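Local atomic coordinates of CDA peptide synthetase I (Streptomyces coelicolor, PDB entry 5DUA), a protein that belongs to the nonribosomal peptide synthetases and is represented here by a condensation domain, a fold of the CoA-dependent acyltransferase clan. Residues V160-S165 / M308-L313; T13-C18 / R344-D349; Y32-C37 / L154-I159. The protein carries 1 engineered substitution. All coordinates share one frame; numbering follows the deposited sequence.

Contact 1 (V160-S165 / M308-L313); sequences VIDGTS and MVSNRL. With 5FQ (N-pentyl-L-alaninamide), chain E.
OD2 of D162 is held from two quarters: it accepts the backbone N-H of V309, and it also forms a salt bridge with R297. The bond from V309 N to D162 OD2 measures 3.0 Å and is nearly straight, 164° at the hydrogen. The donor comes to the anti side of the oxygen, 25° out of the carboxylate plane. The other oxygen, OD1, turns back on its own chain and takes the N-H of S165 at 3.0 Å, met nearly along the C-O axis. D162 therefore caps helix 163-182 with one oxygen while it ties down the loop before strand 311-318 with the other. Aspartate suits the post, since its short, two-headed side chain can do both. With CG placed between the backbone N and the carbonyl carbon (chi1 54°), the carboxylate can reach the capped turn and the facing loop together.

Van der Waals contacts finish the joint. M308, bent at its second torsion, brings SD to 3.9 Å from D162 CB, and S310 OG lies 3.8 Å from the same CB. CG2 of V309 packs at 3.6 Å against D162 OD2. Past SD, the methyl CE of M308 lies near N06 of the ligand N-pentyl-L-alaninamide. Farther along, R312 NH2 passes 3.4 Å from ligand atom C04, while its NH1 bonds to T363. D162 and G163 close the HHxxxDG signature that begins at H157, and the bridge from buried D162 to R297 is what is expected of this motif in condensation domains.

Contact 2 (T13-C18 / R344-D349); sequences TSAQHC and RFRGED. Engineered in segment 13-18: C18 (natural residue Glu). With 5FQ (N-pentyl-L-alaninamide), chain E.
The N-terminal turns of helices 14-25 and 347-354 lie side by side, with the CA atoms of S14 and R346 7.7 Å apart and those of C18 and E348 7.4 Å apart. R346, at the N-cap position of its helix, fills the gap. Its chain, bent at both chi2 (-68°) and chi3 (-49°), lays the guanidinium flat against the first turn of helix 14-25. S14 CB rests 3.5 Å from R346 CD, and A15 N stands over the centre of one guanidinium face. The methyl A15 CB meets NH2 of R346 at 3.4 Å. Small residues suit this turn because they let the flat cation come close to the helix backbone.

E348 takes the same guanidinium in a side-on, two-nitrogen salt bridge: R346 NE to E348 OE2 at 2.7 Å, and R346 NH2 to the syn lone pair of E348 OE1 at a longer 3.3 Å. A water donates to both S14 O (2.6 Å) and E348 OE2, joining the two helix starts where no direct hydrogen bond does. T13 and Q16 close a capping box at the head of helix 14-25.

C18 is an engineered residue, glutamate in the natural sequence. Its SG packs against E348 CG and is bonded covalently to C01 of N-pentyl-L-alaninamide at 1.8 Å, a thioether tether. R346 also bonds to V309 O and S310 O through NH1 and NH2, so its charge is shared between a carboxylate and two carbonyls; this should stabilise the cation and fix its rotation beside the tethered chain.

Contact 3 (Y32-C37 / L154-I159); sequences YRTGSC and LGVHHI. With 5FQ (N-pentyl-L-alaninamide), chain E.
The strand that ends at H157 leads into the HHxxxDG motif and pairs antiparallel with strand 33-40, the short segments making 157° between their directions. T34 pairs with V156 through two bonds, N to O and O to N, each 2.9 Å, and S36 pairs with L154 in the same way. Between them G35 and G155 form a non-hydrogen-bonded pair, their CA atoms 4.3 Å apart. Glycine suits position 155 because the R33 guanidinium lies close by, NH2 4.0 Å from G155 C. T34 suits its place by its branch: OG1, lodged between backbone N and carbonyl carbon (chi1 63°), packs tightly 3.1 Å from V156 CG2, while CG2 sits beside the N and meets the H158 ring at CD2.

The ladder ends with H158 N giving a 2.8 Å bond to Y32 O. H158 NE2 accepts N11 of N-pentyl-L-alaninamide at 2.9 Å, in the ring plane. H157 points, like R33, to the face opposite T34 and V156: Y32 CB lies 3.6 Å from H157 CE1, while H157 ND1 receives the N-H of I159 at 3.1 Å and NE2 bonds to Q23, fixing the ring's rotation.

R33 NE makes a weak bond to V156 O, while NH2 forms a salt bridge with D125 and NH1 bonds to T128 O. T34, S36 and L154 meet helix 163-182 instead, and in the sheet the pair lies between strands 138-146 and 379-384.

Along the chain the segments run 13-18, 32-37, 154-159, 160-165, 308-313 and 344-349, so contact 2 spans the other two, and contact 3 hands over directly to contact 1. The centre of contact 1 is about 10 Å from that of contact 2 and 11 Å from that of contact 3, while contacts 2 and 3 stand about 19 Å apart. M308 O meets T13 OG1 at 2.6 Å, joining contacts 1 and 2; Q16 NE2 meets I159 O at 3.0 Å, joining 2 and 3. All three touch N-pentyl-L-alaninamide, which stretches from C18 to H158: helix 14-25, the end of strand 149-157 and strand 311-318 each contribute to the site along which the ligand lies.

Contact 1 (V160-S165 / M308-L313)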
loop_
_atom_site.group_PDB
_atom_site.type_symbol
_atom_site.label_atom_id
_atom_site.label_comp_id
_atom_site.label_asym_id
_atom_site.label_seq_id
_atom_site.Cartn_x
_atom_site.Cartn_y
_atom_site.Cartn_z
ATOM N N VAL B 160 7.021 4.631 7.565
ATOM C CA VAL B 160 6.084 5.492 8.302
ATOM C C VAL B 160 4.626 5.391 7.856
ATOM O O VAL B 160 3.740 5.717 8.649
ATOM C CB VAL B 160 6.498 6.987 8.247
ATOM C CG1 VAL B 160 7.764 7.211 9.066
ATOM C CG2 VAL B 160 6.660 7.486 6.828
ATOM N N ILE B 161 4.375 4.925 6.630
ATOM C CA ILE B 161 3.022 4.966 6.066
ATOM C C ILE B 161 2.764 3.745 5.188
ATOM O O ILE B 161 3.527 3.476 4.253
ATOM C CB ILE B 161 2.794 6.280 5.234
ATOM C CG1 ILE B 161 2.597 7.502 6.146
ATOM C CG2 ILE B 161 1.589 6.142 4.278
ATOM C CD1 ILE B 161 1.314 7.457 6.988
ATOM N N ASP B 162 1.686 3.026 5.509
ATOM C CA ASP B 162 1.193 1.906 4.716
ATOM C C ASP B 162 -0.057 2.355 3.956
ATOM O O ASP B 162 -0.516 3.485 4.116
ATOM C CB ASP B 162 0.901 0.656 5.596
ATOM C CG ASP B 162 -0.040 0.938 6.788
ATOM O OD1 ASP B 162 -0.858 1.883 6.751
ATOM O OD2 ASP B 162 0.043 0.179 7.786
ATOM N N GLY B 163 -0.585 1.468 3.120
ATOM C CA GLY B 163 -1.720 1.780 2.269
ATOM C C GLY B 163 -2.922 2.292 3.036
ATOM O O GLY B 163 -3.526 3.286 2.646
ATOM N N THR B 164 -3.277 1.603 4.118
ATOM C CA THR B 164 -4.344 2.055 5.002
ATOM C C THR B 164 -4.136 3.493 5.458
ATOM O O THR B 164 -5.072 4.288 5.488
ATOM C CB THR B 164 -4.464 1.144 6.256
ATOM O OG1 THR B 164 -4.988 -0.130 5.876
ATOM C CG2 THR B 164 -5.393 1.741 7.294
ATOM N N SER B 165 -2.904 3.837 5.810
ATOM C CA SER B 165 -2.644 5.143 6.380
ATOM C C SER B 165 -2.682 6.251 5.343
ATOM O O SER B 165 -2.960 7.396 5.683
ATOM C CB SER B 165 -1.293 5.147 7.095
ATOM O OG SER B 165 -1.293 4.173 8.110
ATOM N N MET B 308 2.795 2.006 9.959
ATOM C CA MET B 308 3.186 0.915 9.084
ATOM C C MET B 308 3.119 -0.392 9.840
ATOM O O MET B 308 4.016 -0.705 10.650
ATOM C CB MET B 308 4.594 1.154 8.547
ATOM C CG MET B 308 5.261 -0.072 7.944
ATOM S SD MET B 308 4.212 -0.935 6.769
ATOM C CE MET B 308 5.417 -1.939 5.908
ATOM N N VAL B 309 2.060 -1.157 9.588
ATOM C CA VAL B 309 1.823 -2.408 10.305
ATOM C C VAL B 309 1.404 -3.523 9.386
ATOM O O VAL B 309 1.144 -4.624 9.859
ATOM C CB VAL B 309 0.717 -2.280 11.402
ATOM C CG1 VAL B 309 1.269 -1.657 12.681
ATOM C CG2 VAL B 309 -0.464 -1.514 10.893
ATOM N N SER B 310 1.339 -3.251 8.083
ATOM C CA SER B 310 0.864 -4.248 7.133
ATOM C C SER B 310 1.745 -5.507 7.098
ATOM O O SER B 310 2.940 -5.491 7.415
ATOM C CB SER B 310 0.762 -3.657 5.736
ATOM O OG SER B 310 1.968 -3.019 5.374
ATOM N N ASN B 311 1.103 -6.594 6.703
ATOM C CA ASN B 311 1.689 -7.912 6.717
ATOM C C ASN B 311 1.410 -8.510 5.362
ATOM O O ASN B 311 0.414 -8.153 4.733
ATOM C CB ASN B 311 1.073 -8.731 7.851
ATOM C CG ASN B 311 1.809 -10.025 8.133
ATOM O OD1 ASN B 311 2.987 -10.197 7.789
ATOM N ND2 ASN B 311 1.113 -10.945 8.792
ATOM N N ARG B 312 2.303 -9.365 4.883
ATOM C CA ARG B 312 2.066 -10.086 3.644
ATOM C C ARG B 312 2.122 -11.585 3.908
ATOM O O ARG B 312 3.054 -12.057 4.533
ATOM C CB ARG B 312 3.092 -9.692 2.581
ATOM C CG ARG B 312 2.907 -10.458 1.272
ATOM C CD ARG B 312 3.829 -9.964 0.174
ATOM N NE ARG B 312 5.057 -9.392 0.712
ATOM C CZ ARG B 312 5.680 -8.325 0.215
ATOM N NH1 ARG B 312 5.196 -7.690 -0.853
ATOM N NH2 ARG B 312 6.798 -7.893 0.792
ATOM N N LEU B 313 1.126 -12.330 3.434
ATOM C CA LEU B 313 1.071 -13.754 3.727
ATOM C C LEU B 313 0.838 -14.598 2.482
ATOM O O LEU B 313 0.109 -14.208 1.568
ATOM C CB LEU B 313 -0.010 -14.024 4.771
ATOM C CG LEU B 313 0.395 -13.644 6.195
ATOM C CD1 LEU B 313 -0.798 -13.729 7.126
ATOM C CD2 LEU B 313 1.528 -14.497 6.697
HETATM C C01 5FQ E . 10.032 -6.191 5.509
HETATM C C02 5FQ E . 8.817 -5.278 5.521
HETATM C C03 5FQ E . 7.507 -5.981 5.153
HETATM C C04 5FQ E . 7.243 -6.004 3.644
HETATM C C05 5FQ E . 6.947 -4.620 3.061
HETATM N N06 5FQ E . 5.563 -4.435 2.633
HETATM C C07 5FQ E . 5.218 -3.978 1.419
HETATM O O08 5FQ E . 6.040 -3.710 0.551
HETATM C C09 5FQ E . 3.745 -3.803 1.138
HETATM C C10 5FQ E . 3.188 -5.040 0.439
HETATM N N11 5FQ E . 3.527 -2.643 0.249
#

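Contact 2 (T13-C18 / R344-D349)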
loop_
_atom_site.group_PDB
_atom_site.type_symbol
_atom_site.label_atom_id
_atom_site.label_comp_id
_atom_site.label_asym_id
_atom_site.label_seq_id
_atom_site.Cartn_x
_atom_site.Cartn_y
_atom_site.Cartn_z
ATOM N N THR B 13 6.797 -1.106 15.225
ATOM C CA THR B 13 5.921 -2.229 14.945
ATOM C C THR B 13 6.767 -3.322 14.324
ATOM O O THR B 13 7.908 -3.069 13.905
ATOM C CB THR B 13 4.794 -1.861 13.979
ATOM O OG1 THR B 13 5.371 -1.542 12.709
ATOM C CG2 THR B 13 3.991 -0.697 14.497
ATOM N N SER B 14 6.203 -4.517 14.224
ATOM C CA SER B 14 6.864 -5.614 13.514
ATOM C C SER B 14 7.204 -5.236 12.084
ATOM O O SER B 14 8.331 -5.443 11.641
ATOM C CB SER B 14 5.994 -6.867 13.512
ATOM O OG SER B 14 5.918 -7.429 14.804
ATOM N N ALA B 15 6.240 -4.665 11.368
ATOM C CA ALA B 15 6.463 -4.277 9.978
ATOM C C ALA B 15 7.557 -3.212 9.877
ATOM O O ALA B 15 8.385 -3.225 8.950
ATOM C CB ALA B 15 5.160 -3.769 9.347
ATOM N N GLN B 16 7.559 -2.280 10.814
ATOM C CA GLN B 16 8.588 -1.248 10.819
ATOM C C GLN B 16 9.972 -1.838 11.094
ATOM O O GLN B 16 10.952 -1.427 10.471
ATOM C CB GLN B 16 8.277 -0.174 11.847
ATOM C CG GLN B 16 7.113 0.744 11.467
ATOM C CD GLN B 16 6.786 1.753 12.556
ATOM O OE1 GLN B 16 6.668 1.404 13.737
ATOM N NE2 GLN B 16 6.654 3.019 12.168
ATOM N N HIS B 17 10.065 -2.779 12.036
ATOM C CA HIS B 17 11.329 -3.496 12.250
ATOM C C HIS B 17 11.790 -4.159 10.960
ATOM O O HIS B 17 12.981 -4.220 10.665
ATOM C CB HIS B 17 11.194 -4.567 13.342
ATOM C CG HIS B 17 11.371 -4.045 14.731
ATOM N ND1 HIS B 17 12.531 -3.440 15.153
ATOM C CD2 HIS B 17 10.542 -4.066 15.804
ATOM C CE1 HIS B 17 12.405 -3.085 16.420
ATOM N NE2 HIS B 17 11.209 -3.455 16.837
ATOM N N CYS B 18 10.842 -4.670 10.191
ATOM C CA CYS B 18 11.181 -5.423 8.996
ATOM C C CYS B 18 11.750 -4.472 7.945
ATOM O O CYS B 18 12.771 -4.752 7.322
ATOM C CB CYS B 18 9.948 -6.163 8.486
ATOM S SG CYS B 18 10.174 -7.142 7.005
ATOM N N ARG B 344 -2.074 -12.933 12.208
ATOM C CA ARG B 344 -1.184 -12.096 13.016
ATOM C C ARG B 344 0.277 -12.520 12.859
ATOM O O ARG B 344 1.188 -11.760 13.191
ATOM C CB ARG B 344 -1.588 -12.121 14.499
ATOM C CG ARG B 344 -2.972 -11.521 14.788
ATOM C CD ARG B 344 -3.126 -11.014 16.235
ATOM N NE ARG B 344 -2.369 -9.782 16.471
ATOM C CZ ARG B 344 -2.601 -8.912 17.456
ATOM N NH1 ARG B 344 -3.584 -9.118 18.325
ATOM N NH2 ARG B 344 -1.847 -7.818 17.567
ATOM N N PHE B 345 0.505 -13.727 12.352
ATOM C CA PHE B 345 1.876 -14.194 12.155
ATOM C C PHE B 345 2.509 -13.440 10.995
ATOM O O PHE B 345 1.909 -13.303 9.933
ATOM C CB PHE B 345 1.923 -15.695 11.888
ATOM C CG PHE B 345 3.229 -16.326 12.275
ATOM C CD1 PHE B 345 3.548 -16.521 13.609
ATOM C CD2 PHE B 345 4.139 -16.708 11.312
ATOM C CE1 PHE B 345 4.761 -17.091 13.973
ATOM C CE2 PHE B 345 5.352 -17.278 11.670
ATOM C CZ PHE B 345 5.660 -17.463 12.996
ATOM N N ARG B 346 3.720 -12.943 11.216
ATOM C CA ARG B 346 4.423 -12.131 10.238
ATOM C C ARG B 346 4.992 -12.964 9.120
ATOM O O ARG B 346 5.691 -13.946 9.372
ATOM C CB ARG B 346 5.562 -11.363 10.901
ATOM C CG ARG B 346 5.138 -10.454 12.043
ATOM C CD ARG B 346 4.318 -9.285 11.559
ATOM N NE ARG B 346 4.946 -8.614 10.429
ATOM C CZ ARG B 346 4.400 -7.607 9.756
ATOM N NH1 ARG B 346 3.219 -7.108 10.113
ATOM N NH2 ARG B 346 5.046 -7.096 8.733
ATOM N N GLY B 347 4.698 -12.558 7.888
ATOM C CA GLY B 347 5.295 -13.165 6.715
ATOM C C GLY B 347 6.814 -13.296 6.805
ATOM O O GLY B 347 7.374 -14.337 6.441
ATOM N N GLU B 348 7.492 -12.254 7.291
ATOM C CA GLU B 348 8.952 -12.270 7.340
ATOM C C GLU B 348 9.450 -13.281 8.372
ATOM O O GLU B 348 10.495 -13.897 8.182
ATOM C CB GLU B 348 9.523 -10.871 7.638
ATOM C CG GLU B 348 9.172 -10.261 8.996
ATOM C CD GLU B 348 7.854 -9.492 8.999
ATOM O OE1 GLU B 348 7.085 -9.576 8.009
ATOM O OE2 GLU B 348 7.581 -8.806 10.011
ATOM N N ASP B 349 8.704 -13.463 9.457
ATOM C CA ASP B 349 9.054 -14.481 10.434
ATOM C C ASP B 349 8.857 -15.883 9.856
ATOM O O ASP B 349 9.614 -16.796 10.190
ATOM C CB ASP B 349 8.237 -14.313 11.714
ATOM C CG ASP B 349 8.616 -13.058 12.478
ATOM O OD1 ASP B 349 9.560 -12.369 12.038
ATOM O OD2 ASP B 349 7.986 -12.760 13.515
HETATM C C01 5FQ E . 10.032 -6.191 5.509
HETATM C C02 5FQ E . 8.817 -5.278 5.521
HETATM C C03 5FQ E . 7.507 -5.981 5.153
HETATM C C04 5FQ E . 7.243 -6.004 3.644
HETATM C C05 5FQ E . 6.947 -4.620 3.061
HETATM N N06 5FQ E . 5.563 -4.435 2.633
HETATM C C07 5FQ E . 5.218 -3.978 1.419
HETATM O O08 5FQ E . 6.040 -3.710 0.551
HETATM C C09 5FQ E . 3.745 -3.803 1.138
HETATM C C10 5FQ E . 3.188 -5.040 0.439
HETATM N N11 5FQ E . 3.527 -2.643 0.249
HETATM O O HOH W 1 9.444 -7.743 11.913
#

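Contact 3 (Y32-C37 / L154-I159)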
loop_
_atom_site.group_PDB
_atom_site.type_symbol
_atom_site.label_atom_id
_atom_site.label_comp_id
_atom_site.label_asym_id
_atom_site.label_seq_id
_atom_site.Cartn_x
_atom_site.Cartn_y
_atom_site.Cartn_z
ATOM N N TYR B 32 12.478 1.509 -0.657
ATOM C CA TYR B 32 11.299 1.538 0.201
ATOM C C TYR B 32 10.554 2.873 0.147
ATOM O O TYR B 32 9.686 3.134 0.967
ATOM C CB TYR B 32 11.688 1.173 1.633
ATOM C CG TYR B 32 11.857 -0.307 1.702
ATOM C CD1 TYR B 32 10.784 -1.134 1.986
ATOM C CD2 TYR B 32 13.069 -0.895 1.370
ATOM C CE1 TYR B 32 10.930 -2.505 1.995
ATOM C CE2 TYR B 32 13.221 -2.262 1.369
ATOM C CZ TYR B 32 12.151 -3.059 1.688
ATOM O OH TYR B 32 12.314 -4.420 1.683
ATOM N N ARG B 33 10.851 3.695 -0.849
ATOM C CA ARG B 33 9.968 4.823 -1.134
ATOM C C ARG B 33 8.736 4.354 -1.863
ATOM O O ARG B 33 8.824 3.627 -2.859
ATOM C CB ARG B 33 10.645 5.891 -1.968
ATOM C CG ARG B 33 11.876 6.553 -1.357
ATOM C CD ARG B 33 11.565 7.579 -0.320
ATOM N NE ARG B 33 10.485 8.507 -0.697
ATOM C CZ ARG B 33 10.651 9.731 -1.200
ATOM N NH1 ARG B 33 11.860 10.225 -1.420
ATOM N NH2 ARG B 33 9.579 10.484 -1.465
ATOM N N THR B 34 7.586 4.801 -1.370
ATOM C CA THR B 34 6.307 4.487 -1.986
ATOM C C THR B 34 5.545 5.775 -2.178
ATOM O O THR B 34 5.942 6.831 -1.673
ATOM C CB THR B 34 5.488 3.532 -1.128
ATOM O OG1 THR B 34 5.177 4.171 0.116
ATOM C CG2 THR B 34 6.281 2.227 -0.857
ATOM N N GLY B 35 4.459 5.704 -2.923
ATOM C CA GLY B 35 3.693 6.899 -3.175
ATOM C C GLY B 35 2.315 6.658 -3.731
ATOM O O GLY B 35 2.007 5.595 -4.271
ATOM N N SER B 36 1.486 7.681 -3.595
ATOM C CA SER B 36 0.150 7.680 -4.160
ATOM C C SER B 36 -0.186 9.111 -4.524
ATOM O O SER B 36 0.596 10.044 -4.274
ATOM C CB SER B 36 -0.878 7.109 -3.177
ATOM O OG SER B 36 -0.998 7.917 -2.017
ATOM N N CYS B 37 -1.343 9.298 -5.126
ATOM C CA CYS B 37 -1.794 10.644 -5.349
ATOM C C CYS B 37 -3.303 10.715 -5.377
ATOM O O CYS B 37 -4.000 9.695 -5.392
ATOM C CB CYS B 37 -1.187 11.210 -6.634
ATOM S SG CYS B 37 -1.703 10.437 -8.144
ATOM N N LEU B 154 1.525 12.305 -2.562
ATOM C CA LEU B 154 2.056 11.906 -1.272
ATOM C C LEU B 154 3.126 10.851 -1.464
ATOM O O LEU B 154 2.824 9.720 -1.828
ATOM C CB LEU B 154 0.960 11.349 -0.376
ATOM C CG LEU B 154 1.442 10.788 0.979
ATOM C CD1 LEU B 154 2.030 11.856 1.854
ATOM C CD2 LEU B 154 0.323 10.087 1.689
ATOM N N GLY B 155 4.372 11.228 -1.231
ATOM C CA GLY B 155 5.474 10.297 -1.301
ATOM C C GLY B 155 5.921 10.016 0.111
ATOM O O GLY B 155 5.959 10.929 0.922
ATOM N N VAL B 156 6.205 8.760 0.433
ATOM C CA VAL B 156 6.613 8.412 1.790
ATOM C C VAL B 156 7.740 7.379 1.813
ATOM O O VAL B 156 8.007 6.709 0.829
ATOM C CB VAL B 156 5.408 7.843 2.629
ATOM C CG1 VAL B 156 4.275 8.839 2.715
ATOM C CG2 VAL B 156 4.907 6.513 2.067
ATOM N N HIS B 157 8.406 7.260 2.953
ATOM C CA HIS B 157 9.163 6.057 3.238
ATOM C C HIS B 157 8.188 5.015 3.758
ATOM O O HIS B 157 7.358 5.316 4.614
ATOM C CB HIS B 157 10.255 6.316 4.248
ATOM C CG HIS B 157 11.307 5.258 4.264
ATOM N ND1 HIS B 157 11.042 3.955 4.624
ATOM C CD2 HIS B 157 12.616 5.297 3.924
ATOM C CE1 HIS B 157 12.146 3.242 4.523
ATOM N NE2 HIS B 157 13.115 4.031 4.097
ATOM N N HIS B 158 8.273 3.785 3.255
ATOM C CA HIS B 158 7.343 2.757 3.696
ATOM C C HIS B 158 7.357 2.544 5.225
ATOM O O HIS B 158 6.392 2.039 5.797
ATOM C CB HIS B 158 7.642 1.431 2.988
ATOM C CG HIS B 158 6.430 0.584 2.782
ATOM N ND1 HIS B 158 5.332 0.643 3.612
ATOM C CD2 HIS B 158 6.131 -0.328 1.827
ATOM C CE1 HIS B 158 4.414 -0.207 3.185
ATOM N NE2 HIS B 158 4.877 -0.810 2.104
ATOM N N ILE B 159 8.432 2.929 5.904
ATOM C CA ILE B 159 8.508 2.669 7.339
ATOM C C ILE B 159 7.503 3.530 8.135
ATOM O O ILE B 159 7.131 3.166 9.253
ATOM C CB ILE B 159 9.967 2.865 7.881
ATOM C CG1 ILE B 159 10.129 2.149 9.216
ATOM C CG2 ILE B 159 10.359 4.354 7.979
ATOM C CD1 ILE B 159 11.582 2.052 9.708
HETATM C C01 5FQ E . 10.032 -6.191 5.509
HETATM C C02 5FQ E . 8.817 -5.278 5.521
HETATM C C03 5FQ E . 7.507 -5.981 5.153
HETATM C C04 5FQ E . 7.243 -6.004 3.644
HETATM C C05 5FQ E . 6.947 -4.620 3.061
HETATM N N06 5FQ E . 5.563 -4.435 2.633
HETATM C C07 5FQ E . 5.218 -3.978 1.419
HETATM O O08 5FQ E . 6.040 -3.710 0.551
HETATM C C09 5FQ E . 3.745 -3.803 1.138
HETATM C C10 5FQ E . 3.188 -5.040 0.439
HETATM N N11 5FQ E . 3.527 -2.643 0.249
#